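PDB 3FLK: tartrate dehydrogenase/decarboxylase from Pseudomonas putida, which oxidises (+)-tartrate to oxaloglycolate with NAD+, and also converts meso-tartrate to D-glycerate and oxidatively decarboxylates D-malate to pyruvate. Local coordinates for residues A[70-75]-A[310-315]; A[174-179]-A[208-213]; A[327-332]-A[357-362]. The protein carries 1 engineered substitution. One frame throughout, in Å; residues are numbered along the deposited sequence.

Contact 1: residues A[70-75]-A[310-315]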
loop_
_atom_site.group_PDB
_atom_site.type_symbol
_atom_site.label_atom_id
_atom_site.label_comp_id
_atom_site.label_asym_id
_atom_site.label_seq_id
_atom_site.Cartn_x
_atom_site.Cartn_y
_atom_site.Cartn_z
ATOM N N TYR A 70 -26.254 6.536 23.386
ATOM C CA TYR A 70 -26.707 6.451 21.999
ATOM C C TYR A 70 -26.530 5.053 21.420
ATOM O O TYR A 70 -25.651 4.299 21.843
ATOM C CB TYR A 70 -25.992 7.500 21.137
ATOM C CG TYR A 70 -26.381 8.915 21.489
ATOM C CD1 TYR A 70 -27.401 9.566 20.801
ATOM C CD2 TYR A 70 -25.742 9.598 22.525
ATOM C CE1 TYR A 70 -27.772 10.864 21.127
ATOM C CE2 TYR A 70 -26.107 10.895 22.862
ATOM C CZ TYR A 70 -27.121 11.522 22.157
ATOM O OH TYR A 70 -27.487 12.805 22.482
ATOM N N ASP A 71 -27.376 4.719 20.451
ATOM C CA ASP A 71 -27.374 3.398 19.826
ATOM C C ASP A 71 -26.253 3.232 18.799
ATOM O O ASP A 71 -25.742 2.127 18.607
ATOM C CB ASP A 71 -28.740 3.107 19.202
ATOM C CG ASP A 71 -29.842 2.981 20.248
ATOM O OD1 ASP A 71 -29.850 1.976 20.992
ATOM O OD2 ASP A 71 -30.697 3.890 20.328
ATOM N N ALA A 72 -25.881 4.328 18.139
ATOM C CA ALA A 72 -24.742 4.329 17.217
ATOM C C ALA A 72 -24.208 5.734 16.949
ATOM O O ALA A 72 -24.876 6.732 17.234
ATOM C CB ALA A 72 -25.098 3.621 15.908
ATOM N N ILE A 73 -22.993 5.796 16.408
ATOM C CA ILE A 73 -22.338 7.064 16.093
ATOM C C ILE A 73 -22.232 7.232 14.577
ATOM O O ILE A 73 -21.717 6.354 13.876
ATOM C CB ILE A 73 -20.931 7.172 16.740
ATOM C CG1 ILE A 73 -21.003 6.902 18.250
ATOM C CG2 ILE A 73 -20.311 8.545 16.465
ATOM C CD1 ILE A 73 -19.656 6.610 18.897
ATOM N N TYR A 74 -22.734 8.363 14.089
ATOM C CA TYR A 74 -22.685 8.711 12.673
ATOM C C TYR A 74 -21.657 9.830 12.539
ATOM O O TYR A 74 -21.897 10.959 12.970
ATOM C CB TYR A 74 -24.082 9.146 12.207
ATOM C CG TYR A 74 -24.343 9.098 10.712
ATOM C CD1 TYR A 74 -23.881 8.042 9.924
ATOM C CD2 TYR A 74 -25.100 10.097 10.094
ATOM C CE1 TYR A 74 -24.143 8.000 8.557
ATOM C CE2 TYR A 74 -25.360 10.064 8.728
ATOM C CZ TYR A 74 -24.883 9.012 7.967
ATOM O OH TYR A 74 -25.145 8.977 6.616
ATOM N N PHE A 75 -20.504 9.496 11.963
ATOM C CA PHE A 75 -19.306 10.339 12.036
ATOM C C PHE A 75 -18.847 10.820 10.661
ATOM O O PHE A 75 -18.812 10.048 9.707
ATOM C CB PHE A 75 -18.177 9.568 12.745
ATOM C CG PHE A 75 -16.896 10.349 12.907
ATOM C CD1 PHE A 75 -16.771 11.316 13.903
ATOM C CD2 PHE A 75 -15.806 10.096 12.081
ATOM C CE1 PHE A 75 -15.583 12.035 14.056
ATOM C CE2 PHE A 75 -14.612 10.804 12.227
ATOM C CZ PHE A 75 -14.501 11.775 13.217
ATOM N N GLU A 310 -28.782 -1.162 8.544
ATOM C CA GLU A 310 -28.663 -2.609 8.406
ATOM C C GLU A 310 -28.190 -3.243 9.720
ATOM O O GLU A 310 -28.734 -4.262 10.154
ATOM C CB GLU A 310 -27.711 -2.955 7.256
ATOM C CG GLU A 310 -27.727 -4.421 6.828
ATOM C CD GLU A 310 -26.809 -4.703 5.650
ATOM O OE1 GLU A 310 -25.641 -4.257 5.675
ATOM O OE2 GLU A 310 -27.252 -5.378 4.695
ATOM N N PHE A 311 -27.195 -2.621 10.355
ATOM C CA PHE A 311 -26.635 -3.119 11.615
ATOM C C PHE A 311 -27.573 -2.939 12.815
ATOM O O PHE A 311 -27.677 -3.830 13.662
ATOM C CB PHE A 311 -25.276 -2.472 11.902
ATOM C CG PHE A 311 -24.558 -3.069 13.085
ATOM C CD1 PHE A 311 -23.970 -4.329 12.996
ATOM C CD2 PHE A 311 -24.476 -2.376 14.290
ATOM C CE1 PHE A 311 -23.309 -4.889 14.090
ATOM C CE2 PHE A 311 -23.817 -2.927 15.389
ATOM C CZ PHE A 311 -23.234 -4.186 15.288
ATOM N N LEU A 312 -28.239 -1.788 12.886
ATOM C CA LEU A 312 -29.184 -1.502 13.968
ATOM C C LEU A 312 -30.466 -2.324 13.867
ATOM O O LEU A 312 -31.077 -2.653 14.885
ATOM C CB LEU A 312 -29.535 -0.010 14.008
ATOM C CG LEU A 312 -28.508 0.986 14.559
ATOM C CD1 LEU A 312 -29.031 2.405 14.406
ATOM C CD2 LEU A 312 -28.158 0.699 16.018
ATOM N N GLY A 313 -30.861 -2.657 12.642
ATOM C CA GLY A 313 -32.126 -3.344 12.386
ATOM C C GLY A 313 -32.242 -4.713 13.025
ATOM O O GLY A 313 -33.279 -5.044 13.610
ATOM N N GLN A 314 -31.170 -5.498 12.911
ATOM C CA GLN A 314 -31.102 -6.864 13.443
ATOM C C GLN A 314 -32.193 -7.773 12.871
ATOM O O GLN A 314 -32.032 -8.326 11.781
ATOM C CB GLN A 314 -31.087 -6.867 14.981
ATOM C CG GLN A 314 -29.753 -6.436 15.570
ATOM C CD GLN A 314 -29.749 -6.391 17.084
ATOM O OE1 GLN A 314 -30.167 -5.403 17.690
ATOM N NE2 GLN A 314 -29.256 -7.457 17.706
ATOM N N GLY A 315 -33.301 -7.913 13.597
ATOM C CA GLY A 315 -34.404 -8.767 13.159
ATOM C C GLY A 315 -35.523 -8.045 12.425
ATOM O O GLY A 315 -36.440 -8.688 11.905
#

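Contact 2: residues A[174-179]-A[208-213]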
loop_
_atom_site.group_PDB
_atom_site.type_symbol
_atom_site.label_atom_id
_atom_site.label_comp_id
_atom_site.label_asym_id
_atom_site.label_seq_id
_atom_site.Cartn_x
_atom_site.Cartn_y
_atom_site.Cartn_z
ATOM N N TYR A 174 -14.094 -13.200 12.339
ATOM C CA TYR A 174 -15.113 -12.395 11.673
ATOM C C TYR A 174 -15.034 -12.544 10.153
ATOM O O TYR A 174 -16.054 -12.778 9.496
ATOM C CB TYR A 174 -15.024 -10.918 12.081
ATOM C CG TYR A 174 -16.290 -10.148 11.764
ATOM C CD1 TYR A 174 -17.299 -10.006 12.719
ATOM C CD2 TYR A 174 -16.494 -9.589 10.501
ATOM C CE1 TYR A 174 -18.474 -9.307 12.428
ATOM C CE2 TYR A 174 -17.665 -8.894 10.200
ATOM C CZ TYR A 174 -18.647 -8.757 11.167
ATOM O OH TYR A 174 -19.803 -8.065 10.875
ATOM N N ALA A 175 -13.822 -12.438 9.611
ATOM C CA ALA A 175 -13.596 -12.513 8.168
ATOM C C ALA A 175 -13.966 -13.872 7.574
ATOM O O ALA A 175 -14.563 -13.938 6.499
ATOM C CB ALA A 175 -12.155 -12.165 7.835
ATOM N N PHE A 176 -13.606 -14.945 8.274
ATOM C CA PHE A 176 -13.953 -16.298 7.836
ATOM C C PHE A 176 -15.447 -16.588 7.972
ATOM O O PHE A 176 -16.031 -17.228 7.097
ATOM C CB PHE A 176 -13.105 -17.356 8.559
ATOM C CG PHE A 176 -11.771 -17.601 7.910
ATOM C CD1 PHE A 176 -11.629 -18.584 6.936
ATOM C CD2 PHE A 176 -10.662 -16.841 8.259
ATOM C CE1 PHE A 176 -10.399 -18.809 6.318
ATOM C CE2 PHE A 176 -9.426 -17.057 7.647
ATOM C CZ PHE A 176 -9.295 -18.046 6.677
ATOM N N ASP A 177 -16.060 -16.107 9.056
ATOM C CA ASP A 177 -17.514 -16.191 9.230
ATOM C C ASP A 177 -18.251 -15.474 8.095
ATOM O O ASP A 177 -19.247 -15.982 7.577
ATOM C CB ASP A 177 -17.945 -15.605 10.579
ATOM C CG ASP A 177 -17.698 -16.553 11.747
ATOM O OD1 ASP A 177 -17.464 -17.758 11.519
ATOM O OD2 ASP A 177 -17.743 -16.089 12.904
ATOM N N LEU A 178 -17.745 -14.299 7.715
ATOM C CA LEU A 178 -18.316 -13.505 6.625
ATOM C C LEU A 178 -18.199 -14.233 5.287
ATOM O O LEU A 178 -19.176 -14.330 4.541
ATOM C CB LEU A 178 -17.647 -12.123 6.556
ATOM C CG LEU A 178 -18.227 -11.045 5.629
ATOM C CD1 LEU A 178 -19.627 -10.627 6.048
ATOM C CD2 LEU A 178 -17.305 -9.833 5.601
ATOM N N ALA A 179 -17.006 -14.756 5.002
ATOM C CA ALA A 179 -16.752 -15.531 3.792
ATOM C C ALA A 179 -17.674 -16.749 3.679
ATOM O O ALA A 179 -18.152 -17.065 2.592
ATOM C CB ALA A 179 -15.301 -15.964 3.734
ATOM N N GLU A 208 -3.616 -19.556 9.471
ATOM C CA GLU A 208 -3.603 -21.002 9.226
ATOM C C GLU A 208 -4.442 -21.750 10.258
ATOM O O GLU A 208 -5.213 -22.642 9.906
ATOM C CB GLU A 208 -2.171 -21.540 9.240
ATOM C CG GLU A 208 -1.341 -21.155 8.028
ATOM C CD GLU A 208 0.148 -21.396 8.233
ATOM O OE1 GLU A 208 0.520 -22.477 8.746
ATOM O OE2 GLU A 208 0.946 -20.501 7.871
ATOM N N ALA A 209 -4.290 -21.369 11.525
ATOM C CA ALA A 209 -5.045 -21.963 12.628
ATOM C C ALA A 209 -6.551 -21.730 12.495
ATOM O O ALA A 209 -7.350 -22.629 12.771
ATOM C CB ALA A 209 -4.539 -21.436 13.962
HETATM N N MSE A 210 -6.937 -20.529 12.070
HETATM C CA MSE A 210 -8.348 -20.213 11.878
HETATM C C MSE A 210 -8.938 -20.895 10.646
HETATM O O MSE A 210 -10.053 -21.409 10.700
HETATM C CB MSE A 210 -8.582 -18.701 11.809
HETATM C CG MSE A 210 -10.060 -18.303 11.783
HETATM SE SE MSE A 210 -11.037 -18.619 13.452
HETATM C CE MSE A 210 -11.267 -20.538 13.431
ATOM N N ALA A 211 -8.184 -20.908 9.549
ATOM C CA ALA A 211 -8.652 -21.482 8.288
ATOM C C ALA A 211 -9.009 -22.970 8.389
ATOM O O ALA A 211 -9.815 -23.472 7.599
ATOM C CB ALA A 211 -7.630 -21.258 7.200
ATOM N N ALA A 212 -8.416 -23.660 9.365
ATOM C CA ALA A 212 -8.675 -25.084 9.595
ATOM C C ALA A 212 -10.104 -25.363 10.068
ATOM O O ALA A 212 -10.640 -26.444 9.823
ATOM C CB ALA A 212 -7.663 -25.656 10.587
ATOM N N HIS A 213 -10.714 -24.387 10.740
ATOM C CA HIS A 213 -12.087 -24.523 11.232
ATOM C C HIS A 213 -13.151 -24.224 10.168
ATOM O O HIS A 213 -14.348 -24.241 10.461
ATOM C CB HIS A 213 -12.313 -23.623 12.448
ATOM C CG HIS A 213 -11.511 -24.010 13.653
ATOM N ND1 HIS A 213 -10.265 -23.480 13.918
ATOM C CD2 HIS A 213 -11.784 -24.857 14.672
ATOM C CE1 HIS A 213 -9.803 -23.990 15.046
ATOM N NE2 HIS A 213 -10.706 -24.829 15.523
#

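Contact 3: residues A[327-332]-A[357-362]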
loop_
_atom_site.group_PDB
_atom_site.type_symbol
_atom_site.label_atom_id
_atom_site.label_comp_id
_atom_site.label_asym_id
_atom_site.label_seq_id
_atom_site.Cartn_x
_atom_site.Cartn_y
_atom_site.Cartn_z
ATOM N N LEU A 327 -29.335 1.818 -1.159
ATOM C CA LEU A 327 -28.396 1.312 -2.157
ATOM C C LEU A 327 -28.975 1.401 -3.567
ATOM O O LEU A 327 -28.269 1.756 -4.506
ATOM C CB LEU A 327 -27.970 -0.125 -1.835
ATOM C CG LEU A 327 -26.687 -0.343 -1.017
ATOM C CD1 LEU A 327 -25.434 0.015 -1.828
ATOM C CD2 LEU A 327 -26.706 0.406 0.314
ATOM N N ASN A 328 -30.261 1.078 -3.696
ATOM C CA ASN A 328 -30.995 1.219 -4.952
ATOM C C ASN A 328 -30.954 2.666 -5.449
ATOM O O ASN A 328 -30.653 2.915 -6.615
ATOM C CB ASN A 328 -32.447 0.746 -4.770
ATOM C CG ASN A 328 -33.170 0.498 -6.093
ATOM O OD1 ASN A 328 -32.715 0.902 -7.162
ATOM N ND2 ASN A 328 -34.315 -0.172 -6.016
ATOM N N ALA A 329 -31.233 3.606 -4.547
ATOM C CA ALA A 329 -31.221 5.035 -4.866
ATOM C C ALA A 329 -29.827 5.519 -5.280
ATOM O O ALA A 329 -29.692 6.285 -6.233
ATOM C CB ALA A 329 -31.747 5.847 -3.686
ATOM N N ILE A 330 -28.803 5.065 -4.559
ATOM C CA ILE A 330 -27.408 5.373 -4.888
ATOM C C ILE A 330 -27.049 4.865 -6.291
ATOM O O ILE A 330 -26.504 5.617 -7.100
ATOM C CB ILE A 330 -26.423 4.816 -3.813
ATOM C CG1 ILE A 330 -26.507 5.652 -2.531
ATOM C CG2 ILE A 330 -24.986 4.807 -4.338
ATOM C CD1 ILE A 330 -25.965 4.960 -1.283
ATOM N N GLU A 331 -27.377 3.601 -6.570
ATOM C CA GLU A 331 -27.135 2.979 -7.879
ATOM C C GLU A 331 -27.771 3.765 -9.026
ATOM O O GLU A 331 -27.129 4.008 -10.049
ATOM C CB GLU A 331 -27.665 1.539 -7.904
ATOM C CG GLU A 331 -26.839 0.526 -7.120
ATOM C CD GLU A 331 -27.613 -0.750 -6.793
ATOM O OE1 GLU A 331 -28.615 -1.055 -7.482
ATOM O OE2 GLU A 331 -27.221 -1.450 -5.833
ATOM N N ARG A 332 -29.031 4.155 -8.844
ATOM C CA ARG A 332 -29.793 4.866 -9.880
ATOM C C ARG A 332 -29.209 6.241 -10.199
ATOM O O ARG A 332 -29.075 6.613 -11.365
ATOM C CB ARG A 332 -31.266 4.986 -9.475
ATOM C CG ARG A 332 -32.037 3.675 -9.577
ATOM C CD ARG A 332 -33.410 3.784 -8.940
ATOM N NE ARG A 332 -34.199 2.568 -9.134
ATOM C CZ ARG A 332 -35.178 2.438 -10.026
ATOM N NH1 ARG A 332 -35.510 3.453 -10.818
ATOM N NH2 ARG A 332 -35.834 1.290 -10.123
ATOM N N SER A 357 -32.152 11.364 -2.222
ATOM C CA SER A 357 -33.329 11.470 -1.365
ATOM C C SER A 357 -34.633 11.406 -2.173
ATOM O O SER A 357 -35.563 10.681 -1.803
ATOM C CB SER A 357 -33.267 12.758 -0.539
ATOM O OG SER A 357 -34.244 12.752 0.486
ATOM N N ASP A 358 -34.688 12.153 -3.276
ATOM C CA ASP A 358 -35.864 12.161 -4.150
ATOM C C ASP A 358 -36.093 10.819 -4.841
ATOM O O ASP A 358 -37.227 10.343 -4.918
ATOM C CB ASP A 358 -35.766 13.268 -5.202
ATOM C CG ASP A 358 -37.001 13.342 -6.087
ATOM O OD1 ASP A 358 -38.128 13.357 -5.542
ATOM O OD2 ASP A 358 -36.845 13.376 -7.327
ATOM N N THR A 359 -35.016 10.226 -5.354
ATOM C CA THR A 359 -35.073 8.912 -5.997
ATOM C C THR A 359 -35.600 7.857 -5.021
ATOM O O THR A 359 -36.439 7.030 -5.386
ATOM C CB THR A 359 -33.687 8.500 -6.551
ATOM O OG1 THR A 359 -33.246 9.479 -7.500
ATOM C CG2 THR A 359 -33.740 7.141 -7.231
ATOM N N LEU A 360 -35.115 7.904 -3.782
ATOM C CA LEU A 360 -35.539 6.972 -2.739
ATOM C C LEU A 360 -37.040 7.086 -2.461
ATOM O O LEU A 360 -37.740 6.074 -2.379
ATOM C CB LEU A 360 -34.732 7.199 -1.457
ATOM C CG LEU A 360 -34.877 6.199 -0.304
ATOM C CD1 LEU A 360 -33.574 6.102 0.454
ATOM C CD2 LEU A 360 -36.007 6.589 0.636
ATOM N N ALA A 361 -37.526 8.318 -2.325
ATOM C CA ALA A 361 -38.946 8.568 -2.060
ATOM C C ALA A 361 -39.847 8.092 -3.202
ATOM O O ALA A 361 -41.003 7.726 -2.975
ATOM C CB ALA A 361 -39.183 10.046 -1.764
ATOM N N ARG A 362 -39.305 8.077 -4.418
ATOM C CA ARG A 362 -40.063 7.693 -5.610
ATOM C C ARG A 362 -39.989 6.199 -5.948
ATOM O O ARG A 362 -40.629 5.749 -6.900
ATOM C CB ARG A 362 -39.631 8.541 -6.816
ATOM C CG ARG A 362 -39.928 10.023 -6.653
ATOM C CD ARG A 362 -39.559 10.830 -7.889
ATOM N NE ARG A 362 -39.806 12.261 -7.685
ATOM C CZ ARG A 362 -40.991 12.858 -7.822
ATOM N NH1 ARG A 362 -42.068 12.159 -8.170
ATOM N NH2 ARG A 362 -41.102 14.165 -7.611
#

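Contact 1: residues A[70-75]-A[310-315]
L312 reaches D71 and A72 with one branch of its side chain, and every contact between the two segments is a van der Waals one. The methyl CD2 of L312 does the touching: it lies 3.8 Å from D71 O and 4.0 Å from D71 CB, while the methyl of A72 comes slightly less close, A72 CB to L312 CD2 4.2 Å. With chi1 at -75°, CG of L312 lies opposite the carbonyl carbon and beside the backbone N; its other methyl, CD1, continues the chain away from CA, and CD2 is the branch turned to the start of the strand. A single methyl thus lies against both backbone and side chain of D71 and against A72.

The polar bonding of D71 is directed to R7. D71 touches L312 with its CB, whereas its carboxylate oxygen OD2 accepts the backbone N-H of R7. The backbones of D71 and R7 are hydrogen-bonded as well, which ties this corner to the neighbouring strand.

L312 belongs to the last turn of helix 299-313, just before Q314 departs from helical geometry with a positive phi. In the alpha/beta fold of the isocitrate and isopropylmalate dehydrogenases, this helix packs on strand 72-77, with M308 touching A72 and Y74. The strand itself runs parallel between strands 6-13 and 278-282, and F311 on the same helix extends the packing to S278 and F280.

Contact 2: residues A[174-179]-A[208-213]
The helical turn that brings F176 to M210 and A211 includes the backbone bond from L178 N to Y174 O, at 2.9 Å. No hydrogen bond passes between the two segments; the F176 ring makes the whole contact. Its two partners lie at opposite ends of the ring. On one side, CD2 of F176 meets CG of M210, a selenomethionine, at 3.9 Å. At the far end, F176 CZ lies 3.7 Å from A211 CB and 3.8 Å from A211 CA, and CE1 shares these neighbours. Both groups approach the ring obliquely, while the backbone N of A211 stands over one face, displaced toward the rim.

CG of M210 points opposite its backbone N (chi1 -173°), which sets this methylene against the ring; the chain then bends at chi2 and again at chi3, and the F176 and M210 side chains run alongside each other, pointing opposite ways. Beyond A211 the chain turns, with H213 N bonded to M210 O and a weak link of 3.2 Å from H213 ND1 to A209 O.

Y214 follows directly: its ring meets that of F176 with the planes about 30° apart, and its hydroxyl bonds D177 OD1, while D177 OD2 forms a salt bridge with K173. W219 touches both F176 and A211 from strand 218-223. Helix 199-211 is the connection of a beta-alpha-beta unit between the adjacent parallel strands 186-191 and 218-223, and here it packs beside helix 165-181 on the same side of the sheet, as neighbouring helices do in alpha/beta folds.

Contact 3: residues A[327-332]-A[357-362]
T359 turns its methyl to R332 and A329 because CG2 stands opposite the backbone N, with OG1 at a chi1 of -59°; R332 answers with a chain that is extended from CG to NE. The two side chains cross at a slant, and T359 CG2 lies 3.8 Å from R332 CD and 4.0 Å from R332 CB. T359 CG2 also lies 4.0 Å from A329 CA, and so rests in the angle between the arginine stem and the helix backbone. The hydroxyl of T359 is occupied within its own helix, by a hydrogen bond to A355 O.

A329 carries the other half of the contact. Its CB lies 4.0 Å from L360 CB and close to L360 N, and the small side chain lets A329 CA and L360 CA come within 5.2 Å. The axes of segments 327-332 and 357-361 come within 8.6 Å, with 122° between their directions, nearer perpendicular than antiparallel. This joins helix 317-336 to the last helix of the chain, 349-361, at the periphery of the alpha/beta fold.

Past the methyl contact, R332 NE donates to N328 OD1, one turn earlier, at 3.0 Å. The oxygen lies in the guanidinium plane, whereas NE sits above the plane of the amide carbonyl, and this bond helps hold the extended arginine along its helix. In the other segment, R362 NE meets both carboxylate oxygens of D358 in a salt bridge, R362 NE to D358 OD1 being the shorter at 2.9 Å. L360 also touches V27 of helix 17-35, and its carbonyl oxygen accepts a hydrogen bond from K34 NZ.

Contacts 1 and 3 are joined through consecutive helices: 299-313 ends in contact 1, and 317-336, which enters contact 3, packs back on it, L327 on W303 and A306, I330 on I299 and I302. Their centres are 21 Å apart. Contact 2 belongs to the chain between the segments of contact 1; its centre is 25 Å from that of contact 1 and 35 Å from that of contact 3. The nearest atoms are about 6, 7 and 14 Å apart for pairs 1-2, 1-3 and 2-3, so none touch. All three contacts lie away from the oxalate site of R98, R108, R134 and D249, although F75, on the strand of contact 1, touches the NADH.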